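Local atomic coordinates of porin (Acinetobacter baumannii AB307-0294, PDB entry 5DL7), a protein that probably forms a beta-barrel channel of the OprD porin family through the outer membrane, letting small solutes pass, perhaps vanillate among them. Residues A45-A50 / N79-R84; S137-F142 / G298-V303; S367-L372 / R389-R394. One frame throughout, in Å; residues are numbered along the deposited sequence.

Contact 1 (A45-A50 / N79-R84); sequences AARDWA and NLMGSR. With C8E ((hydroxyethyloxy)tri(ethyloxy)octane), chain K.
Ala50 and Asn79 face each other as an antiparallel non-hydrogen-bonded pair with CA atoms 4.7 Å apart, where strand 66-79 of the barrel wall ends beside strand 46-58 and the chain turns into a loop. Leu80 N closes the pairing by donating to Trp49 O (2.8 Å, 162° at the hydrogen). Directly after it the chain bends in an Asx turn: Asn79 OD1 takes the N-H of Met81, and Asn79 ND2 reaches on to Gly82 O. Water 1 bridges the segments, accepting from Trp49 N and lying 2.8 Å from Asn79 OD1, with Asp48 OD1 close by as well. The polar ends also look outward from the contact: Asp48 pairs with Arg102 and Ser91, and Asn79 ND2 with Asp104; Arg102 and Asp104 both bind one calcium ion. Trp49 carries the apolar packing. Its CG is anti to the backbone N (chi1 -173°). Leu80 and a bound detergent molecule cover opposite faces of the indole. Leu80 CD1 sits over the five-membered ring, 3.6 Å from its centroid and 12° off the normal, a CH-pi contact; against the opposite face runs the ether chain of C8E, whose C17 comes within 3.4 Å of Trp49 CZ2. The rim nitrogen NE1 is hydrogen-bonded to Asn29. Met81 CG lies 3.7 Å from Trp49 CB, and beyond it the chain crosses Arg47 at about a right angle, Met81 CE 4.1 Å from Arg47 CD.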
loop_
_atom_site.group_PDB
_atom_site.type_symbol
_atom_site.label_atom_id
_atom_site.label_comp_id
_atom_site.label_asym_id
_atom_site.label_seq_id
_atom_site.Cartn_x
_atom_site.Cartn_y
_atom_site.Cartn_z
ATOM N N ALA A 45 14.480 -18.087 2.491
ATOM C CA ALA A 45 13.711 -16.930 2.994
ATOM C C ALA A 45 13.995 -15.750 2.078
ATOM O O ALA A 45 14.994 -15.793 1.316
ATOM C CB ALA A 45 14.125 -16.581 4.429
ATOM N N ALA A 46 13.045 -14.797 2.030
ATOM C CA ALA A 46 13.279 -13.440 1.480
ATOM C C ALA A 46 13.645 -12.594 2.683
ATOM O O ALA A 46 12.856 -12.566 3.681
ATOM C CB ALA A 46 12.064 -12.864 0.809
ATOM N N ARG A 47 14.783 -11.884 2.657
ATOM C CA ARG A 47 15.232 -11.260 3.915
ATOM C C ARG A 47 16.130 -10.091 3.591
ATOM O O ARG A 47 16.899 -10.176 2.647
ATOM C CB ARG A 47 16.077 -12.214 4.753
ATOM C CG ARG A 47 16.453 -11.842 6.167
ATOM C CD ARG A 47 17.208 -12.978 6.909
ATOM N NE ARG A 47 16.294 -14.047 7.124
ATOM C CZ ARG A 47 16.576 -15.271 7.683
ATOM N NH1 ARG A 47 17.808 -15.580 7.943
ATOM N NH2 ARG A 47 15.654 -16.179 7.820
ATOM N N ASP A 48 16.005 -9.036 4.399
ATOM C CA ASP A 48 16.987 -7.920 4.321
ATOM C C ASP A 48 16.839 -7.116 5.623
ATOM O O ASP A 48 15.873 -7.197 6.362
ATOM C CB ASP A 48 16.743 -6.959 3.137
ATOM C CG ASP A 48 17.282 -7.375 1.833
ATOM O OD1 ASP A 48 18.501 -7.580 1.647
ATOM O OD2 ASP A 48 16.414 -7.541 0.812
ATOM N N TRP A 49 17.906 -6.348 5.902
ATOM C CA TRP A 49 17.898 -5.480 7.035
ATOM C C TRP A 49 18.517 -4.152 6.522
ATOM O O TRP A 49 19.649 -4.113 5.997
ATOM C CB TRP A 49 18.694 -5.998 8.153
ATOM C CG TRP A 49 18.596 -5.208 9.423
ATOM C CD1 TRP A 49 17.621 -4.283 9.795
ATOM C CD2 TRP A 49 19.569 -5.189 10.475
ATOM N NE1 TRP A 49 17.904 -3.760 11.011
ATOM C CE2 TRP A 49 19.124 -4.234 11.423
ATOM C CE3 TRP A 49 20.817 -5.827 10.664
ATOM C CZ2 TRP A 49 19.815 -3.984 12.621
ATOM C CZ3 TRP A 49 21.565 -5.508 11.756
ATOM C CH2 TRP A 49 21.082 -4.578 12.737
ATOM N N ALA A 50 17.698 -3.088 6.580
ATOM C CA ALA A 50 18.091 -1.823 5.990
ATOM C C ALA A 50 17.726 -0.631 6.809
ATOM O O ALA A 50 16.878 -0.652 7.684
ATOM C CB ALA A 50 17.417 -1.619 4.595
ATOM N N ASN A 79 22.279 -0.924 3.324
ATOM C CA ASN A 79 22.125 -2.298 3.651
ATOM C C ASN A 79 22.877 -2.478 5.007
ATOM O O ASN A 79 24.011 -2.115 5.131
ATOM C CB ASN A 79 22.842 -3.099 2.550
ATOM C CG ASN A 79 22.892 -4.550 2.824
ATOM O OD1 ASN A 79 22.182 -5.127 3.664
ATOM N ND2 ASN A 79 23.792 -5.193 2.124
ATOM N N LEU A 80 22.268 -3.201 5.947
ATOM C CA LEU A 80 22.903 -3.484 7.245
ATOM C C LEU A 80 23.339 -4.926 7.355
ATOM O O LEU A 80 24.020 -5.272 8.332
ATOM C CB LEU A 80 21.935 -3.129 8.372
ATOM C CG LEU A 80 21.463 -1.675 8.395
ATOM C CD1 LEU A 80 20.316 -1.523 9.385
ATOM C CD2 LEU A 80 22.639 -0.734 8.607
ATOM N N MET A 81 23.017 -5.783 6.370
ATOM C CA MET A 81 23.535 -7.169 6.444
ATOM C C MET A 81 24.781 -7.488 5.676
ATOM O O MET A 81 25.155 -8.652 5.624
ATOM C CB MET A 81 22.428 -8.125 5.935
ATOM C CG MET A 81 21.286 -8.310 6.873
ATOM S SD MET A 81 20.023 -9.476 6.350
ATOM C CE MET A 81 20.811 -11.040 6.288
ATOM N N GLY A 82 25.404 -6.546 5.016
ATOM C CA GLY A 82 26.612 -6.881 4.242
ATOM C C GLY A 82 26.328 -7.890 3.112
ATOM O O GLY A 82 25.215 -7.995 2.576
ATOM N N SER A 83 27.324 -8.770 2.850
ATOM C CA SER A 83 27.151 -9.753 1.763
ATOM C C SER A 83 26.262 -10.897 2.164
ATOM O O SER A 83 25.805 -11.638 1.333
ATOM C CB SER A 83 28.527 -10.352 1.389
ATOM O OG SER A 83 29.151 -10.834 2.568
ATOM N N ARG A 84 26.026 -11.039 3.457
ATOM C CA ARG A 84 25.094 -12.020 3.946
ATOM C C ARG A 84 23.662 -11.953 3.262
ATOM O O ARG A 84 23.000 -13.016 3.007
ATOM C CB ARG A 84 25.017 -11.848 5.448
ATOM C CG ARG A 84 24.412 -12.951 6.244
ATOM C CD ARG A 84 25.404 -14.102 6.465
ATOM N NE ARG A 84 24.635 -15.379 6.381
ATOM C CZ ARG A 84 23.997 -15.868 5.293
ATOM N NH1 ARG A 84 24.020 -15.235 4.113
ATOM N NH2 ARG A 84 23.332 -17.036 5.368
HETATM O O12 C8E K . 20.047 -10.228 10.677
HETATM C C13 C8E K . 20.086 -9.183 11.620
HETATM C C14 C8E K . 18.675 -8.720 11.941
HETATM O O15 C8E K . 18.651 -7.834 13.066
HETATM C C16 C8E K . 17.333 -7.546 13.595
HETATM C C17 C8E K . 17.392 -6.075 13.907
HETATM O O18 C8E K . 16.235 -5.543 14.551
HETATM C C19 C8E K . 15.940 -4.219 14.071
HETATM C C20 C8E K . 14.542 -3.719 14.422
HETATM O O21 C8E K . 13.986 -2.876 13.336
HETATM O O HOH W 1 19.899 -6.706 3.920
#

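Contact 2 (S137-F142 / G298-V303); sequences SPARLF and GTESPV
Ser137 turns OG anti to its backbone N (chi1 179°), and Glu300, its chain bent at chi2 (68°), brings its carboxylate to that hydroxyl. Ser137 OG donates to the syn lone pair of Glu300 OE1, at 2.7 Å. Ser137 OG in turn accepts the N-H of Ala139 in a nearly straight bond (169°), an ST turn, and a further bond from Arg172 NH1, which also forms a salt bridge with Glu300 OE2; three bonds thus grip the hydroxyl. Ala139 CB presses against the carboxylate, 3.6 Å from Glu300 OE1. Arg140 stays one step removed. Its NH1 lies 4.3 Å from Glu300 OE2, which stands well out of the guanidinium plane, and water 2 spans the distance: it accepts from Arg140 NH1 at 2.8 Å and donates to Glu300 OE2 at 2.9 Å. NH1 also bonds to Ala139 O of its own loop, and NE to Ser91 O. Ser137 CB also touches Thr299 OG1 (3.3 Å), which is itself bonded to Phe135 O. Two inward-folded loops meet here near the middle of the barrel, consistent with the pore constriction of OprD-family porins: one runs between strands 134-135 and 145-147, the other between strands 278-288 and 318-327, and Arg172, beyond the end of strand 159-170, ties in a third.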
loop_
_atom_site.group_PDB
_atom_site.type_symbol
_atom_site.label_atom_id
_atom_site.label_comp_id
_atom_site.label_asym_id
_atom_site.label_seq_id
_atom_site.Cartn_x
_atom_site.Cartn_y
_atom_site.Cartn_z
ATOM N N SER A 137 2.913 2.454 -3.002
ATOM C CA SER A 137 3.249 1.526 -1.908
ATOM C C SER A 137 4.130 2.169 -0.836
ATOM O O SER A 137 5.229 2.651 -1.099
ATOM C CB SER A 137 3.981 0.279 -2.433
ATOM O OG SER A 137 4.323 -0.584 -1.376
ATOM N N PRO A 138 3.700 2.111 0.408
ATOM C CA PRO A 138 4.451 2.508 1.471
ATOM C C PRO A 138 5.115 1.265 2.227
ATOM O O PRO A 138 5.726 1.543 3.270
ATOM C CB PRO A 138 3.355 3.157 2.434
ATOM C CG PRO A 138 2.366 2.109 2.269
ATOM C CD PRO A 138 2.278 1.726 0.788
ATOM N N ALA A 139 5.022 0.105 1.684
ATOM C CA ALA A 139 5.233 -1.127 2.503
ATOM C C ALA A 139 6.682 -1.586 2.514
ATOM O O ALA A 139 7.008 -2.501 3.262
ATOM C CB ALA A 139 4.370 -2.171 1.906
ATOM N N ARG A 140 7.625 -0.823 1.899
ATOM C CA ARG A 140 9.056 -1.124 1.992
ATOM C C ARG A 140 9.803 0.051 2.550
ATOM O O ARG A 140 9.243 0.803 3.392
ATOM C CB ARG A 140 9.597 -1.866 0.725
ATOM C CG ARG A 140 8.978 -3.179 0.395
ATOM C CD ARG A 140 9.279 -4.296 1.390
ATOM N NE ARG A 140 8.610 -5.502 0.934
ATOM C CZ ARG A 140 7.350 -5.838 1.072
ATOM N NH1 ARG A 140 6.470 -5.058 1.708
ATOM N NH2 ARG A 140 6.844 -6.916 0.473
ATOM N N LEU A 141 11.051 0.311 2.181
ATOM C CA LEU A 141 11.793 1.281 2.835
ATOM C C LEU A 141 11.354 2.672 2.442
ATOM O O LEU A 141 11.379 3.569 3.241
ATOM C CB LEU A 141 13.287 1.072 2.572
ATOM C CG LEU A 141 14.227 1.932 3.367
ATOM C CD1 LEU A 141 14.166 1.497 4.866
ATOM C CD2 LEU A 141 15.714 1.829 2.906
ATOM N N PHE A 142 11.154 2.901 1.159
ATOM C CA PHE A 142 10.813 4.192 0.560
ATOM C C PHE A 142 9.553 4.058 -0.219
ATOM O O PHE A 142 9.256 3.033 -0.787
ATOM C CB PHE A 142 11.967 4.585 -0.434
ATOM C CG PHE A 142 13.268 4.713 0.207
ATOM C CD1 PHE A 142 13.460 5.502 1.356
ATOM C CD2 PHE A 142 14.450 4.209 -0.323
ATOM C CE1 PHE A 142 14.682 5.662 2.006
ATOM C CE2 PHE A 142 15.636 4.389 0.349
ATOM C CZ PHE A 142 15.775 5.158 1.476
ATOM N N GLY A 298 4.398 -3.028 -8.668
ATOM C CA GLY A 298 5.220 -2.560 -7.538
ATOM C C GLY A 298 4.537 -2.253 -6.214
ATOM O O GLY A 298 5.081 -1.570 -5.310
ATOM N N THR A 299 3.268 -2.698 -6.154
ATOM C CA THR A 299 2.391 -2.281 -5.023
ATOM C C THR A 299 1.429 -3.475 -4.617
ATOM O O THR A 299 1.494 -4.500 -5.257
ATOM C CB THR A 299 1.653 -0.955 -5.309
ATOM O OG1 THR A 299 1.138 -0.367 -3.993
ATOM C CG2 THR A 299 0.691 -1.131 -6.298
ATOM N N GLU A 300 0.828 -3.215 -3.491
ATOM C CA GLU A 300 -0.112 -4.141 -2.883
ATOM C C GLU A 300 -1.407 -4.024 -3.587
ATOM O O GLU A 300 -1.812 -3.009 -4.193
ATOM C CB GLU A 300 -0.233 -3.795 -1.356
ATOM C CG GLU A 300 1.029 -4.230 -0.566
ATOM C CD GLU A 300 2.347 -3.406 -0.928
ATOM O OE1 GLU A 300 2.157 -2.116 -0.969
ATOM O OE2 GLU A 300 3.373 -4.136 -1.055
ATOM N N SER A 301 -2.217 -5.130 -3.545
ATOM C CA SER A 301 -3.634 -4.981 -4.039
ATOM C C SER A 301 -4.391 -3.919 -3.308
ATOM O O SER A 301 -4.190 -3.685 -2.076
ATOM C CB SER A 301 -4.344 -6.362 -3.777
ATOM O OG SER A 301 -5.722 -6.214 -4.152
ATOM N N PRO A 302 -5.198 -3.166 -3.981
ATOM C CA PRO A 302 -5.957 -2.056 -3.423
ATOM C C PRO A 302 -7.225 -2.356 -2.651
ATOM O O PRO A 302 -7.909 -1.457 -2.214
ATOM C CB PRO A 302 -6.235 -1.159 -4.632
ATOM C CG PRO A 302 -6.516 -2.180 -5.661
ATOM C CD PRO A 302 -5.370 -3.208 -5.457
ATOM N N VAL A 303 -7.471 -3.634 -2.430
ATOM C CA VAL A 303 -8.693 -4.089 -1.747
ATOM C C VAL A 303 -8.593 -3.872 -0.257
ATOM O O VAL A 303 -7.580 -3.524 0.294
ATOM C CB VAL A 303 -8.893 -5.594 -2.110
ATOM C CG1 VAL A 303 -9.004 -5.861 -3.606
ATOM C CG2 VAL A 303 -7.852 -6.455 -1.469
HETATM O O HOH W 2 3.844 -5.848 1.177
#

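Contact 3 (S367-L372 / R389-R394); sequences SLEFDL and RFSHYR
Ser367 stands across from Tyr393 in a non-hydrogen-bonded antiparallel pair, its OG at the edge of the tyrosine ring, 3.3 Å from Tyr393 CD1 and near the ring plane. That hydroxyl is bonded to Tyr312 and also shares water 3 with Glu369 OE2 and Ser391 OG. Leu368 next exchanges both backbone bonds with His392, Leu368 N to His392 O at 3.0 Å and His392 N to Leu368 O at 2.9 Å; its side chain turns to the opposite face, where a detergent molecule touches it. Glu369 returns to the face of Ser367. Its CG, anti to the carbonyl carbon (chi1 -54°), packs 3.9 Å from Ser391 CB, and the chain extends to a carboxylate whose OE1 pairs with Arg346 and whose OE2 bonds to Met308 N and water 3, which would offset the charge of this buried group. Phe370 repeats the double backbone bond, now with Phe390; the two aromatic side chains meet only loosely, Phe370 CB 4.4 Å from Phe390 CD2. Asp371 lies side by side with Arg389, pointing the same way, yet the touch is carboxylate on aliphatic chain: Asp371 OD1 is 3.5 Å from Arg389 CG, while the charged ends find Arg387 and Asn412. The segment axes approach to 4.6 Å, antiparallel at 175°. Ser367, Glu369, Asp371, Arg389, Ser391 and Tyr393 face the lumen, where the loop with Met308 and Tyr312 covers part of them; the mostly apolar face of Leu368, Phe370, Phe390 and His392 probably meets lipid, as in a two-sided hairpin of an outer-membrane beta-barrel.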
loop_
_atom_site.group_PDB
_atom_site.type_symbol
_atom_site.label_atom_id
_atom_site.label_comp_id
_atom_site.label_asym_id
_atom_site.label_seq_id
_atom_site.Cartn_x
_atom_site.Cartn_y
_atom_site.Cartn_z
ATOM N N SER A 367 -4.042 -16.714 6.572
ATOM C CA SER A 367 -3.036 -15.936 7.340
ATOM C C SER A 367 -3.542 -15.636 8.736
ATOM O O SER A 367 -4.674 -15.119 8.858
ATOM C CB SER A 367 -2.896 -14.551 6.685
ATOM O OG SER A 367 -2.282 -14.541 5.418
ATOM N N LEU A 368 -2.682 -15.856 9.680
ATOM C CA LEU A 368 -2.870 -15.351 11.081
ATOM C C LEU A 368 -1.793 -14.306 11.309
ATOM O O LEU A 368 -0.628 -14.636 11.233
ATOM C CB LEU A 368 -2.838 -16.460 12.155
ATOM C CG LEU A 368 -3.024 -15.979 13.616
ATOM C CD1 LEU A 368 -4.470 -15.311 13.739
ATOM C CD2 LEU A 368 -2.876 -17.229 14.440
ATOM N N GLU A 369 -2.193 -13.093 11.617
ATOM C CA GLU A 369 -1.272 -12.009 11.873
ATOM C C GLU A 369 -1.422 -11.355 13.242
ATOM O O GLU A 369 -2.473 -11.304 13.825
ATOM C CB GLU A 369 -1.410 -10.834 10.933
ATOM C CG GLU A 369 -1.305 -11.301 9.460
ATOM C CD GLU A 369 -1.217 -10.091 8.481
ATOM O OE1 GLU A 369 -1.351 -8.920 8.851
ATOM O OE2 GLU A 369 -1.041 -10.442 7.250
ATOM N N PHE A 370 -0.297 -10.864 13.714
ATOM C CA PHE A 370 -0.114 -10.058 14.949
ATOM C C PHE A 370 0.658 -8.800 14.663
ATOM O O PHE A 370 1.577 -8.848 13.897
ATOM C CB PHE A 370 0.628 -10.814 16.041
ATOM C CG PHE A 370 -0.084 -12.002 16.452
ATOM C CD1 PHE A 370 -1.090 -11.877 17.414
ATOM C CD2 PHE A 370 0.141 -13.263 15.871
ATOM C CE1 PHE A 370 -1.875 -12.967 17.876
ATOM C CE2 PHE A 370 -0.606 -14.393 16.330
ATOM C CZ PHE A 370 -1.648 -14.218 17.296
ATOM N N ASP A 371 0.209 -7.649 15.246
ATOM C CA ASP A 371 0.794 -6.338 14.984
ATOM C C ASP A 371 0.804 -5.617 16.321
ATOM O O ASP A 371 -0.241 -5.366 16.827
ATOM C CB ASP A 371 -0.082 -5.655 13.951
ATOM C CG ASP A 371 0.387 -4.312 13.490
ATOM O OD1 ASP A 371 1.381 -3.739 13.937
ATOM O OD2 ASP A 371 -0.172 -3.816 12.433
ATOM N N LEU A 372 1.954 -5.319 16.810
ATOM C CA LEU A 372 2.187 -4.502 18.035
ATOM C C LEU A 372 3.011 -3.319 17.720
ATOM O O LEU A 372 4.079 -3.473 17.170
ATOM C CB LEU A 372 2.861 -5.332 19.079
ATOM C CG LEU A 372 2.802 -4.746 20.493
ATOM C CD1 LEU A 372 1.436 -4.589 21.042
ATOM C CD2 LEU A 372 3.688 -5.613 21.342
ATOM N N ARG A 389 5.479 -6.944 13.465
ATOM C CA ARG A 389 4.443 -7.634 12.750
ATOM C C ARG A 389 4.914 -9.038 12.454
ATOM O O ARG A 389 6.039 -9.282 11.984
ATOM C CB ARG A 389 4.083 -6.923 11.487
ATOM C CG ARG A 389 3.200 -5.687 11.697
ATOM C CD ARG A 389 2.999 -4.888 10.366
ATOM N NE ARG A 389 4.253 -4.253 10.024
ATOM C CZ ARG A 389 4.463 -3.633 8.845
ATOM N NH1 ARG A 389 3.432 -3.608 7.951
ATOM N NH2 ARG A 389 5.603 -2.980 8.579
ATOM N N PHE A 390 3.960 -9.969 12.610
ATOM C CA PHE A 390 4.186 -11.413 12.326
ATOM C C PHE A 390 2.997 -11.995 11.559
ATOM O O PHE A 390 1.860 -11.760 11.936
ATOM C CB PHE A 390 4.327 -12.168 13.606
ATOM C CG PHE A 390 5.354 -11.679 14.520
ATOM C CD1 PHE A 390 6.744 -12.146 14.365
ATOM C CD2 PHE A 390 5.049 -10.755 15.567
ATOM C CE1 PHE A 390 7.726 -11.532 15.273
ATOM C CE2 PHE A 390 6.049 -10.222 16.448
ATOM C CZ PHE A 390 7.349 -10.663 16.295
ATOM N N SER A 391 3.264 -12.799 10.568
ATOM C CA SER A 391 2.248 -13.437 9.759
ATOM C C SER A 391 2.639 -14.957 9.673
ATOM O O SER A 391 3.709 -15.267 9.221
ATOM C CB SER A 391 2.177 -12.842 8.433
ATOM O OG SER A 391 1.536 -13.654 7.453
ATOM N N HIS A 392 1.702 -15.816 9.995
ATOM C CA HIS A 392 1.849 -17.232 9.677
ATOM C C HIS A 392 0.853 -17.408 8.492
ATOM O O HIS A 392 -0.370 -17.393 8.671
ATOM C CB HIS A 392 1.342 -18.129 10.885
ATOM C CG HIS A 392 1.275 -19.645 10.555
ATOM N ND1 HIS A 392 2.238 -20.306 9.849
ATOM C CD2 HIS A 392 0.282 -20.582 10.755
ATOM C CE1 HIS A 392 1.925 -21.604 9.725
ATOM N NE2 HIS A 392 0.718 -21.776 10.231
ATOM N N TYR A 393 1.437 -17.718 7.372
ATOM C CA TYR A 393 0.744 -17.810 6.092
ATOM C C TYR A 393 0.903 -19.190 5.490
ATOM O O TYR A 393 2.016 -19.761 5.401
ATOM C CB TYR A 393 1.307 -16.724 5.130
ATOM C CG TYR A 393 0.704 -16.861 3.746
ATOM C CD1 TYR A 393 -0.594 -16.527 3.465
ATOM C CD2 TYR A 393 1.548 -17.341 2.716
ATOM C CE1 TYR A 393 -1.102 -16.718 2.157
ATOM C CE2 TYR A 393 1.019 -17.550 1.432
ATOM C CZ TYR A 393 -0.265 -17.179 1.175
ATOM O OH TYR A 393 -0.823 -17.428 -0.152
ATOM N N ARG A 394 -0.236 -19.775 5.055
ATOM C CA ARG A 394 -0.150 -21.062 4.371
ATOM C C ARG A 394 -0.962 -21.002 3.083
ATOM O O ARG A 394 -2.063 -20.336 3.021
ATOM C CB ARG A 394 -0.792 -22.089 5.205
ATOM C CG ARG A 394 -0.311 -22.267 6.650
ATOM C CD ARG A 394 -1.150 -23.375 7.381
ATOM N NE ARG A 394 -2.594 -23.016 7.537
ATOM C CZ ARG A 394 -3.490 -23.902 7.885
ATOM N NH1 ARG A 394 -4.752 -23.644 7.965
ATOM N NH2 ARG A 394 -3.051 -25.169 8.179
HETATM O O HOH W 3 -0.474 -12.597 5.792
#

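In the fold
Contacts 1 and 3 lie toward the outside, their centres 22 and 17 Å from that of the chain; the centre of contact 2 is about 3 Å from it, between loops folded into the lumen. Contact 3 is backbone pairing of two wall strands, polar face inward and mostly apolar face outward; contact 1, at the wall's edge, gives way to side-chain packing and water; contact 2 is almost wholly polar. Contact 2 touches contact 1 directly, Leu141 CD2 to Ala50 CB at 4.2 Å, and Ser91 binds both Asp48 and Arg140. Contact 3, its nearest atoms about 6 Å away, is tied to it through the loop of Glu300, whose Met308, Ser309 and Tyr312 bond to Glu369, Ser391 and Ser367.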